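Local structure of 2-Cys peroxiredoxin (2H01) at residues 7-12 with 98-103; 18-23 with 75-80; 36-41 with 121-126; 53-58 with 93-98. The protein probably reduces hydrogen peroxide and organic hydroperoxides to water and alcohols as a thiol-dependent 2-Cys peroxiredoxin. All coordinates share one frame; numbering follows the deposited sequence.

Interaction 1 of 4, residues 7-12 with 98-103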
loop_
_atom_site.group_PDB
_atom_site.type_symbol
_atom_site.label_atom_id
_atom_site.label_comp_id
_atom_site.label_asym_id
_atom_site.label_seq_id
_atom_site.Cartn_x
_atom_site.Cartn_y
_atom_site.Cartn_z
ATOM N N PRO A 7 5.372 10.797 -4.122
ATOM C CA PRO A 7 5.591 11.668 -2.962
ATOM C C PRO A 7 6.309 10.914 -1.849
ATOM O O PRO A 7 5.762 9.973 -1.277
ATOM C CB PRO A 7 4.176 12.069 -2.578
ATOM C CG PRO A 7 3.509 12.169 -3.917
ATOM C CD PRO A 7 3.979 10.899 -4.589
ATOM N N SER A 8 7.533 11.324 -1.541
ATOM C CA SER A 8 8.300 10.627 -0.519
ATOM C C SER A 8 7.783 10.844 0.899
ATOM O O SER A 8 6.870 11.641 1.131
ATOM C CB SER A 8 9.779 11.020 -0.609
ATOM O OG SER A 8 9.958 12.411 -0.425
ATOM N N PHE A 9 8.349 10.094 1.841
ATOM C CA PHE A 9 7.970 10.218 3.245
ATOM C C PHE A 9 8.928 9.452 4.158
ATOM O O PHE A 9 9.680 8.582 3.718
ATOM C CB PHE A 9 6.513 9.750 3.466
ATOM C CG PHE A 9 6.265 8.301 3.103
ATOM C CD1 PHE A 9 6.784 7.272 3.878
ATOM C CD2 PHE A 9 5.521 7.971 1.971
ATOM C CE1 PHE A 9 6.572 5.940 3.532
ATOM C CE2 PHE A 9 5.303 6.643 1.616
ATOM C CZ PHE A 9 5.829 5.625 2.396
ATOM N N LYS A 10 8.928 9.858 5.414
ATOM C CA LYS A 10 9.656 9.189 6.467
ATOM C C LYS A 10 8.724 8.989 7.653
ATOM O O LYS A 10 8.426 9.919 8.372
ATOM C CB LYS A 10 10.850 10.037 6.893
ATOM C CG LYS A 10 12.001 9.227 7.430
ATOM C CD LYS A 10 12.685 9.868 8.608
ATOM C CE LYS A 10 13.097 11.292 8.312
ATOM N NZ LYS A 10 14.507 11.419 7.863
ATOM N N ALA A 11 8.245 7.773 7.842
ATOM C CA ALA A 11 7.274 7.527 8.913
ATOM C C ALA A 11 7.651 6.491 9.960
ATOM O O ALA A 11 8.454 5.597 9.702
ATOM C CB ALA A 11 5.922 7.147 8.303
ATOM N N GLU A 12 7.068 6.634 11.149
ATOM C CA GLU A 12 7.286 5.687 12.237
ATOM C C GLU A 12 6.550 4.436 11.762
ATOM O O GLU A 12 5.601 4.539 10.983
ATOM C CB GLU A 12 6.662 6.182 13.553
ATOM C CG GLU A 12 7.345 7.390 14.202
ATOM C CD GLU A 12 8.816 7.145 14.527
ATOM O OE1 GLU A 12 9.626 7.047 13.582
ATOM O OE2 GLU A 12 9.167 7.046 15.726
ATOM N N THR A 98 4.360 -4.609 7.339
ATOM C CA THR A 98 4.401 -3.365 8.093
ATOM C C THR A 98 3.269 -2.357 7.919
ATOM O O THR A 98 2.693 -2.208 6.848
ATOM C CB THR A 98 5.778 -2.637 7.896
ATOM O OG1 THR A 98 5.568 -1.230 7.701
ATOM C CG2 THR A 98 6.547 -3.218 6.736
ATOM N N LEU A 99 2.937 -1.693 9.021
ATOM C CA LEU A 99 1.911 -0.659 9.033
ATOM C C LEU A 99 2.641 0.643 9.375
ATOM O O LEU A 99 3.408 0.693 10.336
ATOM C CB LEU A 99 0.852 -0.964 10.099
ATOM C CG LEU A 99 -0.003 -2.230 9.918
ATOM C CD1 LEU A 99 -0.971 -2.368 11.089
ATOM C CD2 LEU A 99 -0.779 -2.153 8.610
ATOM N N ILE A 100 2.423 1.651 8.852
ATOM C CA ILE A 100 3.104 2.897 9.181
ATOM C C ILE A 100 2.125 3.936 9.718
ATOM O O ILE A 100 0.913 3.862 9.442
ATOM C CB ILE A 100 3.839 3.453 7.946
ATOM C CG1 ILE A 100 2.850 3.713 6.808
ATOM C CG2 ILE A 100 4.931 2.492 7.499
ATOM C CD1 ILE A 100 3.445 4.477 5.646
ATOM N N SER A 101 2.672 4.880 10.267
ATOM C CA SER A 101 1.849 5.824 10.999
ATOM C C SER A 101 1.960 7.217 10.429
ATOM O O SER A 101 3.033 7.819 10.472
ATOM C CB SER A 101 2.260 5.833 12.475
ATOM O OG SER A 101 1.626 6.884 13.191
ATOM N N ASP A 102 0.830 7.713 9.933
ATOM C CA ASP A 102 0.711 9.031 9.324
ATOM C C ASP A 102 0.131 10.079 10.279
ATOM O O ASP A 102 -0.909 10.655 10.015
ATOM C CB ASP A 102 -0.121 8.956 8.041
ATOM C CG ASP A 102 -0.062 10.229 7.223
ATOM O OD1 ASP A 102 0.903 10.993 7.372
ATOM O OD2 ASP A 102 -0.941 10.553 6.416
ATOM N N ILE A 103 0.831 10.328 11.377
ATOM C CA ILE A 103 0.265 11.045 12.505
ATOM C C ILE A 103 0.182 12.550 12.324
ATOM O O ILE A 103 -0.581 13.206 12.998
ATOM C CB ILE A 103 0.986 10.715 13.814
ATOM C CG1 ILE A 103 0.483 11.625 14.918
ATOM C CG2 ILE A 103 2.465 10.900 13.672
ATOM C CD1 ILE A 103 0.125 10.905 16.151
#
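Glu12 and Ser101 meet where strand 10-12 passes strand 98-101 steeply, the two directions 105° apart and the CA atoms of this pair separated by 5.6 Å. One backbone hydrogen bond joins them. Ser101 N donates a hydrogen bond to Glu12 O at 3.0 Å, with a bent angle of 149° at the hydrogen. Ile100 CA adds a CA-H...O contact to the same Glu12 O at 3.5 Å. One carbonyl oxygen is therefore approached by two consecutive residues of the other strand.

Beside this crossing the contact is apolar. Ile100 CG1 lies between the backbone N and the carbonyl carbon (chi1 59°). The extended second torsion then carries CD1 to Phe9. Ile100 CD1 is 4.0 Å from Phe9 CE1, and the two side chains cross at about a right angle. Ala11 CB lies 4.3 Å from Ile100 CB and 3.7 Å from Ser101 O. Ile107 of helix 106-110 also touches both Phe9 and Ala11. Ser101 OG hydrogen-bonds to Asp74 O.

Strands 10-14 and 20-24 form the N-terminal hairpin, and strand 98-101 joins it to the sheet of the thioredoxin-like fold. With one bent hydrogen bond within these ranges, the crossing relies largely on the apolar contacts of Phe9, Ala11 and Ile100.

Interaction 2 of 4, residues 18-23 with 75-80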
loop_
_atom_site.group_PDB
_atom_site.type_symbol
_atom_site.label_atom_id
_atom_site.label_comp_id
_atom_site.label_asym_id
_atom_site.label_seq_id
_atom_site.Cartn_x
_atom_site.Cartn_y
_atom_site.Cartn_z
ATOM N N ASN A 18 6.380 -6.750 15.260
ATOM C CA ASN A 18 5.791 -5.917 16.309
ATOM C C ASN A 18 6.840 -5.040 16.957
ATOM O O ASN A 18 6.690 -4.601 18.078
ATOM C CB ASN A 18 5.125 -6.767 17.386
ATOM C CG ASN A 18 3.747 -7.230 17.002
ATOM O OD1 ASN A 18 3.207 -6.850 15.982
ATOM N ND2 ASN A 18 3.170 -8.056 17.837
ATOM N N THR A 19 7.904 -4.827 16.190
ATOM C CA THR A 19 9.035 -3.934 16.452
ATOM C C THR A 19 8.635 -2.549 16.006
ATOM O O THR A 19 7.918 -2.417 15.033
ATOM C CB THR A 19 10.207 -4.390 15.529
ATOM O OG1 THR A 19 10.830 -5.561 16.056
ATOM C CG2 THR A 19 11.309 -3.396 15.476
ATOM N N PHE A 20 9.102 -1.508 16.683
ATOM C CA PHE A 20 8.871 -0.178 16.134
ATOM C C PHE A 20 10.066 0.141 15.285
ATOM O O PHE A 20 11.117 -0.491 15.423
ATOM C CB PHE A 20 8.749 0.888 17.221
ATOM C CG PHE A 20 7.454 0.846 17.972
ATOM C CD1 PHE A 20 6.284 0.430 17.343
ATOM C CD2 PHE A 20 7.397 1.252 19.302
ATOM C CE1 PHE A 20 5.073 0.417 18.033
ATOM C CE2 PHE A 20 6.191 1.245 19.997
ATOM C CZ PHE A 20 5.031 0.829 19.367
ATOM N N GLY A 21 9.910 1.117 14.403
ATOM C CA GLY A 21 11.010 1.504 13.546
ATOM C C GLY A 21 10.597 2.614 12.612
ATOM O O GLY A 21 9.466 3.086 12.664
ATOM N N GLU A 22 11.521 3.030 11.756
ATOM C CA GLU A 22 11.252 4.085 10.803
ATOM C C GLU A 22 11.309 3.533 9.389
ATOM O O GLU A 22 12.093 2.635 9.090
ATOM C CB GLU A 22 12.277 5.198 10.971
ATOM C CG GLU A 22 12.096 6.363 10.016
ATOM C CD GLU A 22 13.124 7.452 10.254
ATOM O OE1 GLU A 22 14.337 7.142 10.191
ATOM O OE2 GLU A 22 12.718 8.609 10.507
ATOM N N VAL A 23 10.419 4.015 8.533
ATOM C CA VAL A 23 10.432 3.656 7.130
ATOM C C VAL A 23 10.326 4.848 6.199
ATOM O O VAL A 23 9.522 5.745 6.399
ATOM C CB VAL A 23 9.311 2.683 6.758
ATOM C CG1 VAL A 23 9.272 2.501 5.248
ATOM C CG2 VAL A 23 9.497 1.372 7.431
ATOM N N SER A 75 -1.442 6.527 15.303
ATOM C CA SER A 75 -0.050 6.495 15.763
ATOM C C SER A 75 0.481 5.064 15.732
ATOM O O SER A 75 -0.291 4.110 15.580
ATOM C CB SER A 75 0.046 7.024 17.198
ATOM O OG SER A 75 -0.611 6.139 18.093
ATOM N N LYS A 76 1.797 4.915 15.884
ATOM C CA LYS A 76 2.396 3.588 15.884
ATOM C C LYS A 76 1.963 2.811 17.122
ATOM O O LYS A 76 1.854 1.584 17.088
ATOM C CB LYS A 76 3.929 3.664 15.822
ATOM C CG LYS A 76 4.624 4.417 16.951
ATOM C CD LYS A 76 6.126 4.101 16.908
ATOM C CE LYS A 76 6.914 4.713 18.063
ATOM N NZ LYS A 76 7.032 6.188 17.926
ATOM N N PHE A 77 1.709 3.528 18.212
ATOM C CA PHE A 77 1.271 2.890 19.446
ATOM C C PHE A 77 -0.107 2.265 19.264
ATOM O O PHE A 77 -0.365 1.169 19.756
ATOM C CB PHE A 77 1.253 3.908 20.577
ATOM C CG PHE A 77 2.605 4.458 20.896
ATOM C CD1 PHE A 77 3.532 3.691 21.590
ATOM C CD2 PHE A 77 2.965 5.729 20.484
ATOM C CE1 PHE A 77 4.799 4.179 21.872
ATOM C CE2 PHE A 77 4.234 6.230 20.762
ATOM C CZ PHE A 77 5.155 5.453 21.458
ATOM N N THR A 78 -1.022 2.929 18.578
ATOM C CA THR A 78 -2.294 2.272 18.366
ATOM C C THR A 78 -2.324 1.172 17.320
ATOM O O THR A 78 -3.141 0.270 17.407
ATOM C CB THR A 78 -3.503 3.206 18.313
ATOM O OG1 THR A 78 -3.081 4.559 18.378
ATOM C CG2 THR A 78 -4.203 3.103 17.008
ATOM N N HIS A 79 -1.396 1.222 16.370
ATOM C CA HIS A 79 -1.250 0.094 15.447
ATOM C C HIS A 79 -0.846 -1.137 16.257
ATOM O O HIS A 79 -1.425 -2.210 16.119
ATOM C CB HIS A 79 -0.143 0.349 14.407
ATOM C CG HIS A 79 -0.521 1.297 13.314
ATOM N ND1 HIS A 79 -1.825 1.650 13.046
ATOM C CD2 HIS A 79 0.236 1.927 12.385
ATOM C CE1 HIS A 79 -1.856 2.458 12.002
ATOM N NE2 HIS A 79 -0.617 2.639 11.581
ATOM N N LEU A 80 0.170 -0.976 17.092
ATOM C CA LEU A 80 0.655 -2.080 17.916
ATOM C C LEU A 80 -0.478 -2.676 18.751
ATOM O O LEU A 80 -0.692 -3.893 18.753
ATOM C CB LEU A 80 1.780 -1.602 18.836
ATOM C CG LEU A 80 2.322 -2.655 19.803
ATOM C CD1 LEU A 80 2.833 -3.857 19.000
ATOM C CD2 LEU A 80 3.440 -2.054 20.663
#
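Phe20 takes Lys76 CD over the centre of one ring face, 3.6 Å above the plane. This is a CH-pi contact, with CD close to the ring normal. Lys76 CE follows it, 3.7 Å from Phe20 CD2. The far end of the ring meets Leu80 and Phe77. Leu80 CD2 comes within 3.5 Å of Phe20 CZ. Phe20 turns its edge to the face of Phe77 in an offset edge-to-face pair, planes 81° apart and centroids at 5.4 Å. Leu80 CD1 also touches the amide carbon of Asn18, CG, at 4.0 Å.

The contact lays helix 76-83 against the edge strand of the N-terminal hairpin of the peroxiredoxin fold, near the surface. Ser75 holds the N-cap position of that helix, and Lys76, Phe77 and Leu80 bring their side chains to the ring from its first turns.

Further out, Lys76 bends at its last torsion (chi4 -71°), which places NZ for a salt bridge to Glu12 OE2. NZ is also 5.5 Å from the Phe20 centroid, at most a weak cation-pi attraction. Asn18 OD1 has a weak hydrogen bond from Lys83 NZ. On the inner side of the helix, His79 bonds through NE2 to Ile100 O and through ND1 to Asp42 OD2.

Interaction 3 of 4, residues 36-41 with 121-126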
loop_
_atom_site.group_PDB
_atom_site.type_symbol
_atom_site.label_atom_id
_atom_site.label_comp_id
_atom_site.label_asym_id
_atom_site.label_seq_id
_atom_site.Cartn_x
_atom_site.Cartn_y
_atom_site.Cartn_z
ATOM N N LEU A 36 1.522 0.553 -1.495
ATOM C CA LEU A 36 1.132 1.410 -0.382
ATOM C C LEU A 36 -0.383 1.532 -0.409
ATOM O O LEU A 36 -0.958 1.893 -1.442
ATOM C CB LEU A 36 1.749 2.807 -0.535
ATOM C CG LEU A 36 1.260 3.842 0.500
ATOM C CD1 LEU A 36 1.801 3.482 1.879
ATOM C CD2 LEU A 36 1.705 5.249 0.110
ATOM N N TYR A 37 -1.037 1.234 0.713
ATOM C CA TYR A 37 -2.489 1.338 0.773
ATOM C C TYR A 37 -2.941 2.140 1.982
ATOM O O TYR A 37 -2.270 2.156 3.013
ATOM C CB TYR A 37 -3.146 -0.057 0.783
ATOM C CG TYR A 37 -2.938 -0.878 2.045
ATOM C CD1 TYR A 37 -1.839 -1.722 2.183
ATOM C CD2 TYR A 37 -3.858 -0.823 3.090
ATOM C CE1 TYR A 37 -1.657 -2.505 3.328
ATOM C CE2 TYR A 37 -3.688 -1.591 4.246
ATOM C CZ TYR A 37 -2.587 -2.431 4.354
ATOM O OH TYR A 37 -2.436 -3.201 5.480
ATOM N N PHE A 38 -4.080 2.812 1.847
ATOM C CA PHE A 38 -4.621 3.637 2.924
ATOM C C PHE A 38 -5.977 3.182 3.451
ATOM O O PHE A 38 -6.825 2.699 2.708
ATOM C CB PHE A 38 -4.798 5.096 2.469
ATOM C CG PHE A 38 -3.517 5.821 2.193
ATOM C CD1 PHE A 38 -2.889 5.711 0.957
ATOM C CD2 PHE A 38 -2.934 6.623 3.171
ATOM C CE1 PHE A 38 -1.690 6.393 0.691
ATOM C CE2 PHE A 38 -1.734 7.309 2.923
ATOM C CZ PHE A 38 -1.113 7.192 1.675
ATOM N N TYR A 39 -6.176 3.335 4.749
ATOM C CA TYR A 39 -7.465 3.028 5.347
ATOM C C TYR A 39 -7.700 4.158 6.357
ATOM O O TYR A 39 -6.753 4.768 6.845
ATOM C CB TYR A 39 -7.483 1.640 6.000
ATOM C CG TYR A 39 -6.471 1.409 7.094
ATOM C CD1 TYR A 39 -5.147 1.088 6.791
ATOM C CD2 TYR A 39 -6.841 1.503 8.444
ATOM C CE1 TYR A 39 -4.219 0.864 7.796
ATOM C CE2 TYR A 39 -5.920 1.286 9.459
ATOM C CZ TYR A 39 -4.612 0.966 9.127
ATOM O OH TYR A 39 -3.698 0.749 10.120
ATOM N N PRO A 40 -8.967 4.471 6.651
ATOM C CA PRO A 40 -9.332 5.534 7.591
ATOM C C PRO A 40 -8.744 5.442 8.998
ATOM O O PRO A 40 -7.930 6.271 9.409
ATOM C CB PRO A 40 -10.863 5.458 7.629
ATOM C CG PRO A 40 -11.229 4.882 6.294
ATOM C CD PRO A 40 -10.171 3.823 6.096
ATOM N N LEU A 41 -9.166 4.421 9.733
ATOM C CA LEU A 41 -8.753 4.279 11.118
ATOM C C LEU A 41 -8.621 2.874 11.652
ATOM O O LEU A 41 -9.130 1.908 11.088
ATOM C CB LEU A 41 -9.761 4.996 12.016
ATOM C CG LEU A 41 -10.028 6.480 11.796
ATOM C CD1 LEU A 41 -11.294 6.873 12.545
ATOM C CD2 LEU A 41 -8.826 7.292 12.262
ATOM N N LEU A 121 -8.663 8.306 2.830
ATOM C CA LEU A 121 -9.650 7.568 2.060
ATOM C C LEU A 121 -8.967 6.267 1.637
ATOM O O LEU A 121 -7.735 6.214 1.517
ATOM C CB LEU A 121 -10.042 8.363 0.814
ATOM C CG LEU A 121 -10.764 9.695 1.060
ATOM C CD1 LEU A 121 -10.604 10.581 -0.148
ATOM C CD2 LEU A 121 -12.250 9.442 1.363
ATOM N N ARG A 122 -9.759 5.224 1.422
ATOM C CA ARG A 122 -9.225 3.934 0.986
ATOM C C ARG A 122 -8.554 4.067 -0.391
ATOM O O ARG A 122 -9.147 4.610 -1.321
ATOM C CB ARG A 122 -10.350 2.903 0.920
ATOM C CG ARG A 122 -10.826 2.394 2.287
ATOM C CD ARG A 122 -11.998 1.444 2.127
ATOM N NE ARG A 122 -12.375 0.798 3.384
ATOM C CZ ARG A 122 -12.972 1.413 4.405
ATOM N NH1 ARG A 122 -13.274 2.703 4.331
ATOM N NH2 ARG A 122 -13.261 0.737 5.510
ATOM N N ALA A 123 -7.319 3.577 -0.513
ATOM C CA ALA A 123 -6.600 3.658 -1.780
ATOM C C ALA A 123 -5.448 2.655 -1.907
ATOM O O ALA A 123 -4.767 2.351 -0.917
ATOM C CB ALA A 123 -6.064 5.078 -1.974
ATOM N N PHE A 124 -5.242 2.136 -3.121
ATOM C CA PHE A 124 -4.137 1.210 -3.376
ATOM C C PHE A 124 -3.210 1.924 -4.350
ATOM O O PHE A 124 -3.631 2.335 -5.430
ATOM C CB PHE A 124 -4.611 -0.115 -4.002
ATOM C CG PHE A 124 -5.489 -0.948 -3.099
ATOM C CD1 PHE A 124 -5.056 -1.328 -1.831
ATOM C CD2 PHE A 124 -6.765 -1.332 -3.511
ATOM C CE1 PHE A 124 -5.890 -2.079 -0.979
ATOM C CE2 PHE A 124 -7.602 -2.078 -2.670
ATOM C CZ PHE A 124 -7.165 -2.450 -1.405
ATOM N N VAL A 125 -1.953 2.088 -3.961
ATOM C CA VAL A 125 -0.979 2.775 -4.798
ATOM C C VAL A 125 0.221 1.881 -5.069
ATOM O O VAL A 125 0.956 1.512 -4.152
ATOM C CB VAL A 125 -0.499 4.066 -4.115
ATOM C CG1 VAL A 125 0.376 4.879 -5.070
ATOM C CG2 VAL A 125 -1.710 4.882 -3.666
ATOM N N LEU A 126 0.418 1.529 -6.333
ATOM C CA LEU A 126 1.530 0.663 -6.705
ATOM C C LEU A 126 2.682 1.510 -7.232
ATOM O O LEU A 126 2.504 2.323 -8.140
ATOM C CB LEU A 126 1.072 -0.358 -7.757
ATOM C CG LEU A 126 2.140 -1.212 -8.440
ATOM C CD1 LEU A 126 2.903 -2.045 -7.415
ATOM C CD2 LEU A 126 1.480 -2.092 -9.490
#
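Ala123 O is approached by two residues of the facing strand. Phe38 N donates a hydrogen bond to it at 2.9 Å, and Tyr37 CA makes a CA-H...O contact at 3.0 Å. The Phe38 ring also has this oxygen at its edge, near the ring plane. Strands 36-38 and 123-126 run antiparallel here. At the hydrogen-bonded pair Leu36 and Val125 both N-H groups are used, and Val125 N lies 2.7 Å from Leu36 O. The second bond of the Phe38-Ala123 pair, from Ala123 N to Phe38 O, is long and weak. Phe38 O is also met by Arg122 CA in a straighter C-H contact, 3.2 Å with 166° at the hydrogen.

The side chains divide between two faces. Leu36, Phe38, Ala123 and Val125 are on one. Tyr37 and Phe124 are on the other, where the edge of the Phe124 ring meets Tyr37 CB, with CD1 3.5 Å from it. Leu54 of helix 49-56 touches both of these aromatic residues.

Beyond the paired strands, Pro40 CD sits over one face of the Arg122 guanidinium, 3.7 Å above its plane and offset toward the rim. The extended arginine chain crosses Pro40 at about a right angle, with NH1 3.6 Å from Pro40 CG. Arg122 NE has a weak, long ion pair with Glu50. The Arg122 side chain is about 8 Å from that of Cys47, the predicted peroxidatic cysteine. Pro40 opens the Pro-x-x-x-Thr-x-x-Cys motif of peroxiredoxins, which leads from this central strand of the thioredoxin-like fold to the predicted active-site cysteine.

Interaction 4 of 4, residues 53-58 with 93-98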
loop_
_atom_site.group_PDB
_atom_site.type_symbol
_atom_site.label_atom_id
_atom_site.label_comp_id
_atom_site.label_asym_id
_atom_site.label_seq_id
_atom_site.Cartn_x
_atom_site.Cartn_y
_atom_site.Cartn_z
ATOM N N ALA A 53 -7.252 -9.122 3.959
ATOM C CA ALA A 53 -7.184 -9.709 2.620
ATOM C C ALA A 53 -5.751 -9.635 2.074
ATOM O O ALA A 53 -5.275 -10.577 1.449
ATOM C CB ALA A 53 -8.132 -8.992 1.682
ATOM N N LEU A 54 -5.070 -8.514 2.308
ATOM C CA LEU A 54 -3.701 -8.359 1.827
ATOM C C LEU A 54 -2.719 -9.240 2.593
ATOM O O LEU A 54 -1.900 -9.941 1.985
ATOM C CB LEU A 54 -3.248 -6.896 1.922
ATOM C CG LEU A 54 -3.986 -5.891 1.039
ATOM C CD1 LEU A 54 -3.484 -4.490 1.340
ATOM C CD2 LEU A 54 -3.779 -6.234 -0.437
ATOM N N ASP A 55 -2.799 -9.210 3.923
ATOM C CA ASP A 55 -1.888 -10.010 4.735
ATOM C C ASP A 55 -2.043 -11.499 4.450
ATOM O O ASP A 55 -1.065 -12.253 4.488
ATOM C CB ASP A 55 -2.101 -9.769 6.227
ATOM C CG ASP A 55 -0.999 -10.397 7.064
ATOM O OD1 ASP A 55 0.165 -9.954 6.942
ATOM O OD2 ASP A 55 -1.282 -11.339 7.830
ATOM N N LYS A 56 -3.275 -11.921 4.182
ATOM C CA LYS A 56 -3.524 -13.323 3.874
ATOM C C LYS A 56 -2.868 -13.685 2.543
ATOM O O LYS A 56 -2.599 -14.843 2.278
ATOM C CB LYS A 56 -5.026 -13.609 3.812
ATOM C CG LYS A 56 -5.613 -14.089 5.134
ATOM C CD LYS A 56 -7.134 -14.176 5.026
ATOM C CE LYS A 56 -7.766 -14.586 6.346
ATOM N NZ LYS A 56 -9.239 -14.354 6.319
ATOM N N ALA A 57 -2.605 -12.684 1.711
ATOM C CA ALA A 57 -1.975 -12.922 0.418
ATOM C C ALA A 57 -0.503 -12.481 0.412
ATOM O O ALA A 57 0.118 -12.399 -0.639
ATOM C CB ALA A 57 -2.741 -12.187 -0.659
ATOM N N LEU A 58 0.053 -12.211 1.586
ATOM C CA LEU A 58 1.434 -11.758 1.668
ATOM C C LEU A 58 2.409 -12.536 0.793
ATOM O O LEU A 58 3.163 -11.941 0.024
ATOM C CB LEU A 58 1.936 -11.791 3.111
ATOM C CG LEU A 58 3.334 -11.189 3.295
ATOM C CD1 LEU A 58 3.328 -9.720 2.877
ATOM C CD2 LEU A 58 3.758 -11.322 4.743
ATOM N N GLY A 93 -5.144 -8.683 14.627
ATOM C CA GLY A 93 -4.240 -9.731 15.039
ATOM C C GLY A 93 -2.841 -9.489 14.546
ATOM O O GLY A 93 -2.453 -8.367 14.253
ATOM N N ASN A 94 -2.087 -10.565 14.431
ATOM C CA ASN A 94 -0.665 -10.478 14.173
ATOM C C ASN A 94 -0.277 -10.467 12.693
ATOM O O ASN A 94 0.387 -11.374 12.226
ATOM C CB ASN A 94 0.053 -11.600 14.885
ATOM C CG ASN A 94 1.467 -11.277 15.160
ATOM O OD1 ASN A 94 2.254 -12.151 15.474
ATOM N ND2 ASN A 94 1.816 -10.015 15.035
ATOM N N ILE A 95 -0.692 -9.440 11.967
ATOM C CA ILE A 95 -0.329 -9.325 10.568
ATOM C C ILE A 95 1.170 -9.202 10.379
ATOM O O ILE A 95 1.895 -8.722 11.240
ATOM C CB ILE A 95 -1.051 -8.163 9.890
ATOM C CG1 ILE A 95 -0.561 -6.824 10.449
ATOM C CG2 ILE A 95 -2.521 -8.323 10.011
ATOM C CD1 ILE A 95 -0.621 -5.709 9.480
ATOM N N LYS A 96 1.634 -9.660 9.239
ATOM C CA LYS A 96 3.032 -9.959 9.098
ATOM C C LYS A 96 3.759 -8.944 8.220
ATOM O O LYS A 96 4.961 -9.019 8.023
ATOM C CB LYS A 96 3.218 -11.397 8.652
ATOM C CG LYS A 96 3.066 -12.380 9.786
ATOM C CD LYS A 96 3.975 -12.010 10.947
ATOM C CE LYS A 96 3.563 -12.662 12.266
ATOM N NZ LYS A 96 3.690 -14.131 12.315
ATOM N N HIS A 97 3.016 -7.959 7.738
ATOM C CA HIS A 97 3.607 -6.902 6.917
ATOM C C HIS A 97 3.551 -5.590 7.713
ATOM O O HIS A 97 2.781 -5.470 8.659
ATOM C CB HIS A 97 2.880 -6.773 5.570
ATOM C CG HIS A 97 1.449 -6.345 5.671
ATOM N ND1 HIS A 97 1.068 -5.022 5.689
ATOM C CD2 HIS A 97 0.303 -7.067 5.693
ATOM C CE1 HIS A 97 -0.251 -4.944 5.708
ATOM N NE2 HIS A 97 -0.739 -6.172 5.709
ATOM N N THR A 98 4.360 -4.609 7.339
ATOM C CA THR A 98 4.401 -3.365 8.093
ATOM C C THR A 98 3.269 -2.357 7.919
ATOM O O THR A 98 2.693 -2.208 6.848
ATOM C CB THR A 98 5.778 -2.637 7.896
ATOM O OG1 THR A 98 5.568 -1.230 7.701
ATOM C CG2 THR A 98 6.547 -3.218 6.736
#
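Asp55 OD1 accepts a short, straight hydrogen bond from Lys96 N, 2.7 Å long with 170° at the hydrogen. The bond joins helix 49-56 to the loop that leads into strand 98-101 of the thioredoxin-like fold. This is the helix that begins just after Cys47, though the contact is at its other end, away from the active site.

The tight part surrounds the carboxylate. Asp55 CG stands anti to the backbone N (chi1 -170°), which directs it across to the loop. Lys96 N meets OD1 from above the carboxylate plane, 37° out of it. Ile95 CB packs 3.6 Å from Asp55 CG. His97 lies next to Ile95, and its ring edge brings CD2 to 3.1 Å from Asp55 OD1. Ile95 CD1 rests over one face of that ring, offset toward the rim. His97 NE2 is 4.1 Å from OD1, so the carboxylate might favour a positive charge on the imidazole, although its charge is not seen.

The Leu58 contacts are looser, though Leu58 is buried. Its CD2 is 3.9 Å from Lys96 CB and its CD1 4.0 Å from His97 CB. Leu68 of strand 66-72 touches both Leu58 and His97. The solvent side is the exposed Lys96 chain, which bends at its second and fourth torsions and leads away from the helix. His97 ND1 makes a weak hydrogen bond to Thr98 O, 3.5 Å away.

Interactions 1, 3 and 4 are buried, and interaction 2 lies at the surface. Interactions 1 and 3 pair strands of one mixed sheet; interaction 2 sets a helix against a strand of the same sheet. The first is a steep crossing with a single backbone bond, whereas the third is an antiparallel ladder near the centre of the chain. Interaction 2 relies on one aromatic ring, with no hydrogen bond between its segments. Interaction 4 instead depends on a carboxylate gripping a loop amide. Strands 10-14 and 20-24 connect interactions 1 and 2, and Thr98 is common to interactions 1 and 4. Tyr37 touches Leu54, which brings the ladder of interaction 3 against the helix of interaction 4.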